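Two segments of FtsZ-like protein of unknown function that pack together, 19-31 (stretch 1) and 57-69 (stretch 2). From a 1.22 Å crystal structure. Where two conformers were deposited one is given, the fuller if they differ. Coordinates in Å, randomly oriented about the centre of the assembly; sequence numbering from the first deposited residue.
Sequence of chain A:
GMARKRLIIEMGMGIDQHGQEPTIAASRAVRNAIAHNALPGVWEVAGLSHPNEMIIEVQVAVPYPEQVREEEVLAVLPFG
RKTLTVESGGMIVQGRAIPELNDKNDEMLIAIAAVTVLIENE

Stretch 1 (19-31) GQEPTIAASRAVR
Stretch 2 57-69: EVQVAVPYPEQVR

Stretch 1 opens as a loop, with Gly19 at phi/psi 99/163 and Gln20 at 71/4, passes through Glu21 (-130/71) at the N-cap position, and becomes a helix from Pro22 to Arg31, phi near -60 and psi near -45 along most of its length. Stretch 2 enters as a strand from Glu57, phi near -115 and psi near 130. Val62 is more extended (-162/157), Pro63 follows at -67/149, and Tyr64 turns the chain with positive phi (56/54). A 3-10 segment, Pro65 to Gln67, leads to Val68 (-79/127) and Arg69 (-87/105), itself an N-cap. Helix and strand run at 136° between their N-to-C directions, axes 9.1 Å apart at closest approach. In register, the CA of Val30 is nearest that of Val58 (7.8 Å), the CA of Ala26 that of Val60 (6.6 Å) and the CA of Thr23 that of Val68 (4.5 Å); these distances shorten toward the helix start.

The spacing rule is alternation against helical repeat. Val58, Val60 and Val62 point toward the helix, while Gln59 points away; Ala26 and Val30, one turn apart, meet Val60 and Val58, while Pro22 and Ala25 meet Val62. Val30 (t) places CG2 3.7 Å from CG1 of Val58 (t). Small Ala26 suits the closer approach, its CB 3.9 Å from CG1 of Val60 (t) and 4.2 Å from CG1 of Val68 (t). Ala25 CB reaches CG2 of Val62, rotamer p, at 4.3 Å.

Pro22 loses the most surface of any residue in this contact. Proline has no backbone NH to donate, and a position in the first helical turn needs none. Its apolar ring packs into the bend of stretch 2: CB lies 3.9 Å from Val62 CG2, 4.0 Å from Val68 CG2 and 3.4 Å from Pro63 O, while CG lies 3.6 Å from Gln67 CB.

Polar contacts gather around the helix start. Thr23 (m) accepts a hydrogen bond at OG1 from Arg69 N, 2.9 Å. Arg69 (m, t, m, chi4 -89°) folds its guanidinium so that Thr23 OG1 lies over one face and Glu21 OE1 at the edge. Glu21 (m, m, chi3 -15°) starts away from stretch 2, but its end returns to form a salt bridge: Arg69 NH1 donates to Glu21 OE1 at 3.0 Å, and Arg69 NH2 adds a weak bond to Glu21 OE1 at 3.4 Å. Water 2 accepts from Thr23 N at 2.9 Å and lies 2.7 Å from Glu21 OE1. Water 1 lies 2.9 Å from Gln20 O and 2.8 Å from Gln67 OE1. Between the stretches 577 Å² is buried, both sides summed.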

ATOM      1  N   GLY A  19     -12.490 -10.137 -13.198  1.00 15.10           N
ATOM      2  CA  GLY A  19     -13.641 -10.873 -12.701  1.00 16.05           C
ATOM      3  C   GLY A  19     -13.454 -12.375 -12.836  1.00 17.58           C
ATOM      4  O   GLY A  19     -12.600 -12.849 -13.591  1.00 18.61           O
ATOM      5  N   GLN A  20     -14.275 -13.098 -12.090  1.00 17.75           N
ATOM      6  CA  GLN A  20     -14.285 -14.560 -12.081  1.00 18.65           C
ATOM      7  C   GLN A  20     -13.079 -15.232 -11.426  1.00 17.11           C
ATOM      8  O   GLN A  20     -12.985 -16.463 -11.466  1.00 18.59           O
ATOM      9  CB  GLN A  20     -14.467 -15.126 -13.508  1.00 19.90           C
ATOM     10  CG  GLN A  20     -15.677 -14.607 -14.240  1.00 21.29           C
ATOM     11  CD  GLN A  20     -15.869 -15.264 -15.587  1.00 21.84           C
ATOM     12  OE1 GLN A  20     -14.932 -15.833 -16.172  1.00 23.85           O
ATOM     13  NE2 GLN A  20     -17.096 -15.180 -16.097  1.00 24.00           N
ATOM     14  N   GLU A  21     -12.128 -14.483 -10.836  1.00 14.96           N
ATOM     15  CA  GLU A  21     -10.967 -15.134 -10.202  1.00 14.27           C
ATOM     16  C   GLU A  21     -10.665 -14.679  -8.770  1.00 11.78           C
ATOM     17  O   GLU A  21      -9.667 -13.998  -8.522  1.00 10.73           O
ATOM     18  CB  GLU A  21      -9.711 -15.050 -11.073  1.00 16.20           C
ATOM     19  CG  GLU A  21      -9.737 -15.960 -12.326  1.00 18.09           C
ATOM     20  CD  GLU A  21      -9.640 -17.453 -12.046  1.00 20.03           C
ATOM     21  OE1 GLU A  21      -9.271 -17.852 -10.928  1.00 20.95           O
ATOM     22  OE2 GLU A  21      -9.898 -18.255 -12.983  1.00 23.22           O
ATOM     23  N   PRO A  22     -11.518 -15.064  -7.814  1.00 11.13           N
ATOM     24  CA  PRO A  22     -11.219 -14.728  -6.430  1.00 11.27           C
ATOM     25  C   PRO A  22      -9.862 -15.275  -5.966  1.00 10.81           C
ATOM     26  O   PRO A  22      -9.253 -14.698  -5.076  1.00  9.92           O
ATOM     27  CB  PRO A  22     -12.404 -15.323  -5.649  1.00 13.01           C
ATOM     28  CG  PRO A  22     -13.103 -16.191  -6.588  1.00 13.44           C
ATOM     29  CD  PRO A  22     -12.782 -15.807  -7.954  1.00 11.93           C
ATOM     30  N   THR A  23      -9.390 -16.383  -6.542  1.00  9.97           N
ATOM     31  CA  THR A  23      -8.076 -16.879  -6.188  1.00 10.29           C
ATOM     32  C   THR A  23      -6.978 -15.819  -6.447  1.00  9.73           C
ATOM     33  O   THR A  23      -6.054 -15.680  -5.643  1.00  9.75           O
ATOM     34  CB  THR A  23      -7.703 -18.154  -6.995  1.00  9.65           C
ATOM     35  OG1 THR A  23      -8.642 -19.186  -6.688  1.00 10.51           O
ATOM     36  CG2 THR A  23      -6.318 -18.666  -6.591  1.00 10.58           C
ATOM     37  N   ILE A  24      -7.066 -15.113  -7.570  1.00  9.86           N
ATOM     38  CA  ILE A  24      -6.114 -14.070  -7.955  0.50 10.41           C
ATOM     39  C   ILE A  24      -6.158 -12.928  -6.940  1.00  9.48           C
ATOM     40  O   ILE A  24      -5.131 -12.426  -6.486  1.00  9.81           O
ATOM     41  CB  ILE A  24      -6.428 -13.569  -9.394  0.50 10.94           C
ATOM     42  CG1 ILE A  24      -6.087 -14.670 -10.414  0.50 12.38           C
ATOM     43  CG2 ILE A  24      -5.651 -12.299  -9.712  0.50 10.65           C
ATOM     44  CD1 ILE A  24      -6.345 -14.300 -11.843  0.50 12.84           C
ATOM     45  N   ALA A  25      -7.365 -12.496  -6.605  1.00  9.53           N
ATOM     46  CA  ALA A  25      -7.520 -11.425  -5.610  1.00  9.20           C
ATOM     47  C   ALA A  25      -6.888 -11.862  -4.278  1.00  8.15           C
ATOM     48  O   ALA A  25      -6.137 -11.103  -3.644  1.00  8.60           O
ATOM     49  CB  ALA A  25      -8.993 -11.078  -5.431  1.00  9.54           C
ATOM     50  N   ALA A  26      -7.169 -13.101  -3.863  1.00  8.34           N
ATOM     51  CA  ALA A  26      -6.641 -13.622  -2.611  1.00  8.37           C
ATOM     52  C   ALA A  26      -5.111 -13.743  -2.606  1.00  8.56           C
ATOM     53  O   ALA A  26      -4.464 -13.373  -1.640  1.00  8.88           O
ATOM     54  CB  ALA A  26      -7.273 -14.969  -2.283  1.00  9.37           C
ATOM     55  N   SER A  27      -4.563 -14.268  -3.702  0.50  8.56           N
ATOM     56  CA  SER A  27      -3.112 -14.420  -3.827  0.50  7.77           C
ATOM     57  C   SER A  27      -2.420 -13.063  -3.763  0.50  8.52           C
ATOM     58  O   SER A  27      -1.397 -12.895  -3.081  0.50  8.62           O
ATOM     59  CB  SER A  27      -2.758 -15.159  -5.128  0.50  8.29           C
ATOM     60  OG  SER A  27      -3.194 -16.503  -5.044  0.50  9.76           O
ATOM     61  N   ARG A  28      -2.981 -12.096  -4.481  1.00  8.43           N
ATOM     62  CA  ARG A  28      -2.427 -10.736  -4.498  1.00  8.92           C
ATOM     63  C   ARG A  28      -2.547 -10.092  -3.121  1.00  8.02           C
ATOM     64  O   ARG A  28      -1.662  -9.331  -2.717  1.00  9.09           O
ATOM     65  CB  ARG A  28      -3.121  -9.888  -5.525  1.00  8.95           C
ATOM     66  CG  ARG A  28      -2.717 -10.259  -6.940  1.00  9.67           C
ATOM     67  CD  ARG A  28      -3.511  -9.553  -8.003  1.00  9.79           C
ATOM     68  NE  ARG A  28      -3.009  -9.873  -9.346  1.00 10.36           N
ATOM     69  CZ  ARG A  28      -3.611  -9.575 -10.482  1.00 10.90           C
ATOM     70  NH1 ARG A  28      -4.770  -8.951 -10.479  1.00 11.53           N
ATOM     71  NH2 ARG A  28      -3.053  -9.937 -11.648  1.00 14.05           N
ATOM     72  N   ALA A  29      -3.626 -10.382  -2.391  1.00  8.16           N
ATOM     73  CA  ALA A  29      -3.801  -9.844  -1.047  1.00  8.04           C
ATOM     74  C   ALA A  29      -2.719 -10.350  -0.079  1.00  7.91           C
ATOM     75  O   ALA A  29      -2.162  -9.579   0.706  1.00  8.20           O
ATOM     76  CB  ALA A  29      -5.193 -10.158  -0.511  1.00  8.41           C
ATOM     77  N   VAL A  30      -2.413 -11.646  -0.118  1.00  8.10           N
ATOM     78  CA  VAL A  30      -1.355 -12.221   0.710  1.00  7.95           C
ATOM     79  C   VAL A  30       0.003 -11.596   0.323  1.00  8.63           C
ATOM     80  O   VAL A  30       0.796 -11.209   1.196  1.00  9.22           O
ATOM     81  CB  VAL A  30      -1.322 -13.763   0.583  1.00  9.04           C
ATOM     82  CG1 VAL A  30      -0.125 -14.358   1.330  1.00 10.53           C
ATOM     83  CG2 VAL A  30      -2.628 -14.362   1.113  1.00  9.55           C
ATOM     84  N   ARG A  31       0.266 -11.481  -0.980  1.00  9.06           N
ATOM     85  CA  ARG A  31       1.523 -10.876  -1.439  0.50  9.65           C
ATOM     86  C   ARG A  31       1.639  -9.451  -0.904  1.00  9.63           C
ATOM     87  O   ARG A  31       2.681  -9.054  -0.382  1.00 11.34           O
ATOM     88  CB  ARG A  31       1.610 -10.844  -2.968  0.50 10.22           C
ATOM     89  CG  ARG A  31       2.874 -10.058  -3.462  0.50 10.21           C
ATOM     90  CD  ARG A  31       3.097 -10.194  -4.919  0.50 11.54           C
ATOM     91  NE  ARG A  31       2.039  -9.553  -5.674  0.50 11.77           N
ATOM     92  CZ  ARG A  31       1.776  -9.803  -6.952  0.50 10.98           C
ATOM     93  NH1 ARG A  31       2.456 -10.726  -7.618  0.50 11.79           N
ATOM     94  NH2 ARG A  31       0.785  -9.161  -7.546  0.50  9.64           N
ATOM     95  N   GLU A  57      -0.510 -18.255   9.851  1.00 10.66           N
ATOM     96  CA  GLU A  57      -1.921 -18.445   9.585  1.00 11.20           C
ATOM     97  C   GLU A  57      -2.395 -17.305   8.686  1.00 10.58           C
ATOM     98  O   GLU A  57      -2.169 -16.123   8.996  1.00 15.64           O
ATOM     99  CB  GLU A  57      -2.738 -18.420  10.873  1.00 12.84           C
ATOM    100  CG  GLU A  57      -2.497 -19.546  11.838  1.00 15.49           C
ATOM    101  CD  GLU A  57      -3.337 -19.328  13.136  1.00 16.82           C
ATOM    102  OE1 GLU A  57      -4.143 -18.369  13.211  1.00 22.19           O
ATOM    103  OE2 GLU A  57      -3.117 -20.086  14.038  1.00 23.27           O
ATOM    104  N   VAL A  58      -3.134 -17.658   7.640  1.00  9.31           N
ATOM    105  CA  VAL A  58      -3.645 -16.694   6.694  1.00  8.57           C
ATOM    106  C   VAL A  58      -5.163 -16.690   6.765  1.00  9.03           C
ATOM    107  O   VAL A  58      -5.781 -17.757   6.701  1.00 10.09           O
ATOM    108  CB  VAL A  58      -3.194 -17.010   5.254  1.00  9.40           C
ATOM    109  CG1 VAL A  58      -3.707 -15.949   4.276  1.00 11.93           C
ATOM    110  CG2 VAL A  58      -1.680 -17.107   5.183  1.00 10.15           C
ATOM    111  N   GLN A  59      -5.752 -15.498   6.930  1.00  8.42           N
ATOM    112  CA  GLN A  59      -7.194 -15.310   6.953  1.00  9.18           C
ATOM    113  C   GLN A  59      -7.547 -14.429   5.764  1.00  9.02           C
ATOM    114  O   GLN A  59      -7.054 -13.289   5.684  1.00  9.48           O
ATOM    115  CB  GLN A  59      -7.615 -14.604   8.253  1.00  9.83           C
ATOM    116  CG  GLN A  59      -9.111 -14.361   8.369  1.00 10.64           C
ATOM    117  CD  GLN A  59      -9.503 -13.388   9.483  1.00 10.58           C
ATOM    118  OE1 GLN A  59      -8.658 -12.890  10.220  1.00 13.63           O
ATOM    119  NE2 GLN A  59     -10.800 -13.136   9.602  1.00 11.47           N
ATOM    120  N   VAL A  60      -8.336 -14.968   4.821  1.00  8.33           N
ATOM    121  CA  VAL A  60      -8.784 -14.228   3.647  1.00  9.04           C
ATOM    122  C   VAL A  60     -10.288 -14.024   3.621  1.00  8.97           C
ATOM    123  O   VAL A  60     -11.039 -14.940   3.966  1.00  9.78           O
ATOM    124  CB  VAL A  60      -8.371 -14.968   2.331  1.00  9.30           C
ATOM    125  CG1 VAL A  60      -9.118 -14.420   1.100  1.00 10.88           C
ATOM    126  CG2 VAL A  60      -6.851 -14.870   2.126  1.00 11.09           C
ATOM    127  N   ALA A  61     -10.724 -12.812   3.265  1.00  9.17           N
ATOM    128  CA  ALA A  61     -12.132 -12.495   3.059  1.00  9.74           C
ATOM    129  C   ALA A  61     -12.232 -11.985   1.625  1.00  9.32           C
ATOM    130  O   ALA A  61     -11.476 -11.090   1.216  1.00  9.31           O
ATOM    131  CB  ALA A  61     -12.668 -11.524   4.074  1.00 10.32           C
ATOM    132  N   VAL A  62     -13.162 -12.550   0.859  1.00  9.38           N
ATOM    133  CA  VAL A  62     -13.288 -12.205  -0.548  1.00  9.46           C
ATOM    134  C   VAL A  62     -14.668 -12.653  -1.041  1.00  9.31           C
ATOM    135  O   VAL A  62     -15.273 -13.540  -0.433  1.00 10.26           O
ATOM    136  CB  VAL A  62     -12.176 -12.995  -1.365  1.00  9.57           C
ATOM    137  CG1 VAL A  62     -12.398 -14.533  -1.250  1.00 10.51           C
ATOM    138  CG2 VAL A  62     -12.091 -12.592  -2.817  1.00 10.49           C
ATOM    139  N   PRO A  63     -15.181 -12.035  -2.123  1.00 10.75           N
ATOM    140  CA  PRO A  63     -16.417 -12.569  -2.695  1.00 10.82           C
ATOM    141  C   PRO A  63     -16.145 -13.967  -3.291  1.00 10.62           C
ATOM    142  O   PRO A  63     -15.037 -14.242  -3.756  1.00 10.79           O
ATOM    143  CB  PRO A  63     -16.809 -11.539  -3.756  1.00 11.86           C
ATOM    144  CG  PRO A  63     -15.973 -10.342  -3.485  1.00 14.44           C
ATOM    145  CD  PRO A  63     -14.779 -10.770  -2.762  1.00 11.36           C
ATOM    146  N   TYR A  64     -17.164 -14.817  -3.267  1.00 11.67           N
ATOM    147  CA  TYR A  64     -17.093 -16.189  -3.806  1.00 11.63           C
ATOM    148  C   TYR A  64     -15.937 -16.951  -3.156  1.00 10.82           C
ATOM    149  O   TYR A  64     -15.096 -17.542  -3.855  1.00 11.61           O
ATOM    150  CB  TYR A  64     -16.946 -16.151  -5.326  1.00 13.04           C
ATOM    151  CG  TYR A  64     -17.911 -15.222  -6.009  1.00 13.90           C
ATOM    152  CD1 TYR A  64     -19.256 -15.543  -6.111  1.00 15.21           C
ATOM    153  CD2 TYR A  64     -17.486 -14.034  -6.570  1.00 14.11           C
ATOM    154  CE1 TYR A  64     -20.148 -14.680  -6.729  1.00 16.35           C
ATOM    155  CE2 TYR A  64     -18.354 -13.169  -7.194  1.00 15.28           C
ATOM    156  CZ  TYR A  64     -19.688 -13.494  -7.274  1.00 15.35           C
ATOM    157  OH  TYR A  64     -20.583 -12.667  -7.908  1.00 17.05           O
ATOM    158  N   PRO A  65     -15.902 -16.997  -1.813  1.00 11.00           N
ATOM    159  CA  PRO A  65     -14.774 -17.642  -1.139  1.00 11.53           C
ATOM    160  C   PRO A  65     -14.619 -19.118  -1.505  1.00 10.85           C
ATOM    161  O   PRO A  65     -13.522 -19.663  -1.486  1.00 11.26           O
ATOM    162  CB  PRO A  65     -15.108 -17.464   0.342  1.00 11.40           C
ATOM    163  CG  PRO A  65     -16.565 -17.335   0.362  1.00 11.71           C
ATOM    164  CD  PRO A  65     -16.900 -16.541  -0.832  1.00 11.22           C
ATOM    165  N   GLU A  66     -15.728 -19.764  -1.827  1.00 11.63           N
ATOM    166  CA  GLU A  66     -15.729 -21.173  -2.229  1.00 11.76           C
ATOM    167  C   GLU A  66     -14.954 -21.455  -3.522  1.00 10.96           C
ATOM    168  O   GLU A  66     -14.675 -22.618  -3.816  1.00 12.42           O
ATOM    169  CB  GLU A  66     -17.181 -21.704  -2.379  1.00 12.61           C
ATOM    170  CG  GLU A  66     -18.026 -21.089  -3.507  1.00 14.48           C
ATOM    171  CD  GLU A  66     -18.593 -19.687  -3.293  1.00 15.03           C
ATOM    172  OE1 GLU A  66     -18.403 -19.110  -2.200  1.00 14.66           O
ATOM    173  OE2 GLU A  66     -19.223 -19.157  -4.239  1.00 18.01           O
ATOM    174  N   GLN A  67     -14.621 -20.411  -4.283  1.00 11.05           N
ATOM    175  CA  GLN A  67     -13.875 -20.534  -5.531  1.00 11.48           C
ATOM    176  C   GLN A  67     -12.368 -20.324  -5.349  1.00 10.64           C
ATOM    177  O   GLN A  67     -11.627 -20.417  -6.319  1.00 12.21           O
ATOM    178  CB  GLN A  67     -14.392 -19.548  -6.580  1.00 11.88           C
ATOM    179  CG  GLN A  67     -15.809 -19.844  -7.081  1.00 13.27           C
ATOM    180  CD  GLN A  67     -16.301 -18.842  -8.088  1.00 13.76           C
ATOM    181  OE1 GLN A  67     -15.507 -18.179  -8.787  1.00 17.59           O
ATOM    182  NE2 GLN A  67     -17.616 -18.660  -8.137  1.00 15.28           N
ATOM    183  N   VAL A  68     -11.922 -20.045  -4.120  1.00 10.27           N
ATOM    184  CA  VAL A  68     -10.496 -19.825  -3.886  1.00 10.50           C
ATOM    185  C   VAL A  68      -9.733 -21.146  -3.823  1.00 10.97           C
ATOM    186  O   VAL A  68     -10.093 -22.052  -3.083  1.00 12.00           O
ATOM    187  CB  VAL A  68     -10.281 -19.016  -2.601  1.00 10.47           C
ATOM    188  CG1 VAL A  68      -8.780 -18.917  -2.256  1.00 11.73           C
ATOM    189  CG2 VAL A  68     -10.845 -17.606  -2.764  1.00 11.66           C
ATOM    190  N   ARG A  69      -8.684 -21.232  -4.629  1.00 10.46           N
ATOM    191  CA  ARG A  69      -7.793 -22.408  -4.684  1.00 10.56           C
ATOM    192  C   ARG A  69      -6.712 -22.223  -3.615  1.00 10.33           C
ATOM    193  O   ARG A  69      -5.775 -21.415  -3.767  1.00 10.92           O
ATOM    194  CB  ARG A  69      -7.191 -22.535  -6.071  1.00 10.46           C
ATOM    195  CG  ARG A  69      -8.259 -22.707  -7.160  1.00 12.05           C
ATOM    196  CD  ARG A  69      -7.670 -22.917  -8.535  1.00 13.71           C
ATOM    197  NE  ARG A  69      -6.919 -21.762  -9.007  1.00 14.92           N
ATOM    198  CZ  ARG A  69      -7.417 -20.732  -9.691  1.00 15.23           C
ATOM    199  NH1 ARG A  69      -8.692 -20.672 -10.007  1.00 15.87           N
ATOM    200  NH2 ARG A  69      -6.619 -19.727 -10.056  1.00 16.55           N
TER
HETATM  201  O   HOH W   1     -13.033 -18.844  -9.808  1.00 21.19           O
HETATM  202  O   HOH W   2     -10.492 -18.232  -8.542  1.00 13.65           O